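Local atomic coordinates of MutT/nudix family protein (Streptococcus pneumoniae, PDB entry 4HFQ), a protein that hydrolyses UDP-X compounds, including nucleotide precursors of peptidoglycan biosynthesis, as a diphosphatase of the Nudix family. Residues 99-104 with 110-115. Sequence-based numbering, arbitrary orientation.
With SO4 (sulfate ion), chain H.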
ATOM      1  N   PHE A  99       5.647  -9.651  -6.620  1.00 11.47           N
ATOM      2  CA  PHE A  99       5.798  -8.877  -5.399  1.00 11.84           C
ATOM      3  C   PHE A  99       7.207  -8.290  -5.308  1.00 11.60           C
ATOM      4  O   PHE A  99       8.175  -8.838  -5.861  1.00 12.67           O
ATOM      5  CB  PHE A  99       5.375  -9.691  -4.152  1.00 14.04           C
ATOM      6  CG  PHE A  99       6.345 -10.757  -3.753  1.00 14.63           C
ATOM      7  CD1 PHE A  99       7.412 -10.457  -2.912  1.00 15.35           C
ATOM      8  CD2 PHE A  99       6.181 -12.075  -4.183  1.00 15.91           C
ATOM      9  CE1 PHE A  99       8.313 -11.440  -2.528  1.00 16.13           C
ATOM     10  CE2 PHE A  99       7.090 -13.069  -3.802  1.00 16.44           C
ATOM     11  CZ  PHE A  99       8.161 -12.744  -2.980  1.00 16.83           C
ATOM     12  N   GLY A 100       7.301  -7.137  -4.654  1.00 10.36           N
ATOM     13  CA  GLY A 100       8.587  -6.486  -4.368  1.00 10.68           C
ATOM     14  C   GLY A 100       9.302  -7.211  -3.256  1.00 10.68           C
ATOM     15  O   GLY A 100       8.749  -7.390  -2.183  1.00 11.69           O
ATOM     16  N   GLU A 101      10.529  -7.640  -3.509  1.00 10.49           N
ATOM     17  CA  GLU A 101      11.314  -8.378  -2.533  1.00 11.40           C
ATOM     18  C   GLU A 101      12.121  -7.440  -1.670  1.00 10.61           C
ATOM     19  O   GLU A 101      12.689  -6.468  -2.157  1.00 10.76           O
ATOM     20  CB  GLU A 101      12.258  -9.340  -3.247  1.00 13.48           C
ATOM     21  CG  GLU A 101      11.488 -10.431  -3.975  1.00 17.80           C
ATOM     22  CD  GLU A 101      12.366 -11.500  -4.587  1.00 21.93           C
ATOM     23  OE1 GLU A 101      13.535 -11.647  -4.171  1.00 23.78           O
ATOM     24  OE2 GLU A 101      11.857 -12.204  -5.493  1.00 26.02           O
ATOM     25  N   VAL A 102      12.201  -7.763  -0.386  1.00 10.16           N
ATOM     26  CA  VAL A 102      13.060  -7.041   0.518  1.00 10.42           C
ATOM     27  C   VAL A 102      14.522  -7.225   0.118  1.00  9.96           C
ATOM     28  O   VAL A 102      14.966  -8.341  -0.198  1.00 10.12           O
ATOM     29  CB  VAL A 102      12.836  -7.558   1.961  1.00 10.55           C
ATOM     30  CG1 VAL A 102      13.914  -7.036   2.907  1.00 11.53           C
ATOM     31  CG2 VAL A 102      11.435  -7.179   2.435  1.00 12.27           C
ATOM     32  N   GLY A 103      15.283  -6.133   0.140  1.00  9.99           N
ATOM     33  CA  GLY A 103      16.695  -6.165  -0.218  1.00 10.22           C
ATOM     34  C   GLY A 103      17.032  -5.575  -1.569  1.00 10.16           C
ATOM     35  O   GLY A 103      18.198  -5.427  -1.918  1.00 10.94           O
ATOM     36  N   TYR A 104      15.988  -5.247  -2.329  1.00  9.79           N
ATOM     37  CA  TYR A 104      16.118  -4.591  -3.637  1.00  9.88           C
ATOM     38  C   TYR A 104      15.287  -3.334  -3.635  1.00  9.57           C
ATOM     39  O   TYR A 104      14.248  -3.293  -2.982  1.00  9.40           O
ATOM     40  CB  TYR A 104      15.626  -5.498  -4.781  1.00 10.84           C
ATOM     41  CG  TYR A 104      16.428  -6.774  -4.926  1.00 11.63           C
ATOM     42  CD1 TYR A 104      17.616  -6.795  -5.656  1.00 13.08           C
ATOM     43  CD2 TYR A 104      16.024  -7.947  -4.297  1.00 11.86           C
ATOM     44  CE1 TYR A 104      18.374  -7.975  -5.769  1.00 14.32           C
ATOM     45  CE2 TYR A 104      16.760  -9.123  -4.423  1.00 13.10           C
ATOM     46  CZ  TYR A 104      17.921  -9.120  -5.146  1.00 13.96           C
ATOM     47  OH  TYR A 104      18.664 -10.296  -5.251  1.00 16.56           O
ATOM     48  N   ILE A 110      11.894  -4.626 -10.259  1.00  8.77           N
ATOM     49  CA  ILE A 110      11.277  -4.894 -11.558  1.00  8.85           C
ATOM     50  C   ILE A 110      12.308  -5.417 -12.556  1.00  9.02           C
ATOM     51  O   ILE A 110      11.990  -6.302 -13.336  1.00  8.83           O
ATOM     52  CB  ILE A 110      10.418  -3.725 -12.123  1.00  8.61           C
ATOM     53  CG1 ILE A 110       9.543  -4.221 -13.288  1.00  8.79           C
ATOM     54  CG2 ILE A 110      11.266  -2.538 -12.577  1.00  8.70           C
ATOM     55  CD1 ILE A 110       8.710  -5.458 -12.987  1.00  9.31           C
ATOM     56  N   LEU A 111      13.536  -4.905 -12.511  1.00  9.45           N
ATOM     57  CA  LEU A 111      14.562  -5.408 -13.425  1.00 10.44           C
ATOM     58  C   LEU A 111      14.888  -6.871 -13.149  1.00 10.84           C
ATOM     59  O   LEU A 111      15.080  -7.655 -14.097  1.00 11.52           O
ATOM     60  CB  LEU A 111      15.826  -4.555 -13.358  1.00 11.27           C
ATOM     61  CG  LEU A 111      15.584  -3.137 -13.877  1.00 12.39           C
ATOM     62  CD1 LEU A 111      16.832  -2.280 -13.696  1.00 13.91           C
ATOM     63  CD2 LEU A 111      15.128  -3.142 -15.336  1.00 13.46           C
ATOM     64  N   LYS A 112      14.963  -7.242 -11.877  1.00 10.94           N
ATOM     65  CA  LYS A 112      15.227  -8.623 -11.487  1.00 12.04           C
ATOM     66  C   LYS A 112      14.118  -9.531 -12.018  1.00 11.65           C
ATOM     67  O   LYS A 112      14.393 -10.571 -12.645  1.00 11.86           O
ATOM     68  CB  LYS A 112      15.356  -8.729  -9.959  1.00 13.12           C
ATOM     69  CG  LYS A 112      15.541 -10.147  -9.430  1.00 14.73           C
ATOM     70  CD  LYS A 112      15.744 -10.118  -7.919  1.00 16.18           C
ATOM     71  CE  LYS A 112      16.079 -11.487  -7.350  1.00 17.92           C
ATOM     72  NZ  LYS A 112      14.858 -12.319  -7.269  1.00 20.16           N
ATOM     73  N   GLU A 113      12.868  -9.129 -11.827  1.00 11.53           N
ATOM     74  CA  GLU A 113      11.740  -9.946 -12.258  1.00 12.06           C
ATOM     75  C   GLU A 113      11.634 -10.015 -13.772  1.00 11.16           C
ATOM     76  O   GLU A 113      11.370 -11.091 -14.313  1.00 10.72           O
ATOM     77  CB  GLU A 113      10.453  -9.518 -11.561  1.00 13.93           C
ATOM     78  CG  GLU A 113      10.668  -9.708 -10.067  1.00 15.89           C
ATOM     79  CD  GLU A 113       9.546  -9.244  -9.184  1.00 17.66           C
ATOM     80  OE1 GLU A 113       8.479  -8.901  -9.700  1.00 18.96           O
ATOM     81  OE2 GLU A 113       9.747  -9.233  -7.951  1.00 19.42           O
ATOM     82  N   ILE A 114      11.906  -8.917 -14.471  1.00 10.95           N
ATOM     83  CA  ILE A 114      11.970  -8.977 -15.942  1.00 11.31           C
ATOM     84  C   ILE A 114      13.012 -10.018 -16.392  1.00 11.98           C
ATOM     85  O   ILE A 114      12.736 -10.856 -17.262  1.00 12.10           O
ATOM     86  CB  ILE A 114      12.311  -7.622 -16.554  1.00 10.53           C
ATOM     87  CG1 ILE A 114      11.149  -6.632 -16.382  1.00 10.57           C
ATOM     88  CG2 ILE A 114      12.641  -7.785 -18.051  1.00 10.54           C
ATOM     89  CD1 ILE A 114      11.585  -5.202 -16.633  1.00 11.03           C
ATOM     90  N   GLU A 115      14.201  -9.997 -15.802  1.00 12.34           N
ATOM     91  CA  GLU A 115      15.243 -10.925 -16.265  1.00 13.59           C
ATOM     92  C   GLU A 115      14.854 -12.369 -15.965  1.00 13.73           C
ATOM     93  O   GLU A 115      15.009 -13.254 -16.820  1.00 13.70           O
ATOM     94  CB  GLU A 115      16.609 -10.598 -15.656  1.00 15.85           C
ATOM     95  CG  GLU A 115      17.752 -11.389 -16.302  1.00 18.98           C
ATOM     96  CD  GLU A 115      19.132 -10.887 -15.914  1.00 22.06           C
ATOM     97  OE1 GLU A 115      19.233  -9.933 -15.131  1.00 24.55           O
ATOM     98  OE2 GLU A 115      20.136 -11.463 -16.383  1.00 25.93           O
TER
HETATM   99  S   SO4 H 306      17.061 -13.425  -4.042  1.00 34.86           S
HETATM  100  O1  SO4 H 306      16.756 -14.298  -2.889  1.00 35.81           O
HETATM  101  O2  SO4 H 306      16.749 -14.150  -5.303  1.00 33.97           O
HETATM  102  O3  SO4 H 306      16.218 -12.215  -3.942  1.00 33.61           O
HETATM  103  O4  SO4 H 306      18.492 -13.076  -4.037  1.00 35.89           O
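Lys112 reaches from its helix across the ring of Tyr104 and brings its ammonium group to the carboxylate of Glu101. Its CD lies over one face of the ring, 3.9 Å from the centroid and displaced toward the rim, a CH-pi contact that a long aliphatic chain makes well on a flat aromatic. The chain is extended as far as CE, then bends at chi4 (-77°) toward Glu101. There NZ meets both carboxylate oxygens almost equally, OE1 at 3.4 Å and OE2 at 3.5 Å, in a salt bridge whose hydrogen bonds are both weak. The stronger partner of NZ is Glu116, one turn on.

A sulfate, probably from the crystallisation liquor, joins the cluster: its O4 accepts the hydroxyl of Tyr104 (OH to O4, 3.0 Å), its O2 takes a weak bond from Lys112 NZ, and its O3 sits at the ring edge, in plane, 2.8 Å from Glu101 OE1. Deeper in, OE2 of the buried Glu113 lies 2.6 Å from Phe99 O, and 4.4 Å from Glu101 OE2.

Asn109 accepts the backbone N-H of Glu101 on its side-chain oxygen, fixing the loop against the helix. Residues 101-104 form a type II turn, in which Gly103 takes a positive phi (106°) readily. Gln142 of the second subunit bonds to the backbone of Gly103 and Tyr104.

Both segments lie in the Nudix box (GX5EX7REUXEEXGU): Tyr104 replaces its first Glu, Lys112 its Arg, Glu113 and Glu116 match Glu positions, and Glu101 is at a variable one. As the basic group among Glu101, Glu116 and the sulfate, Lys112 probably offsets their negative charge.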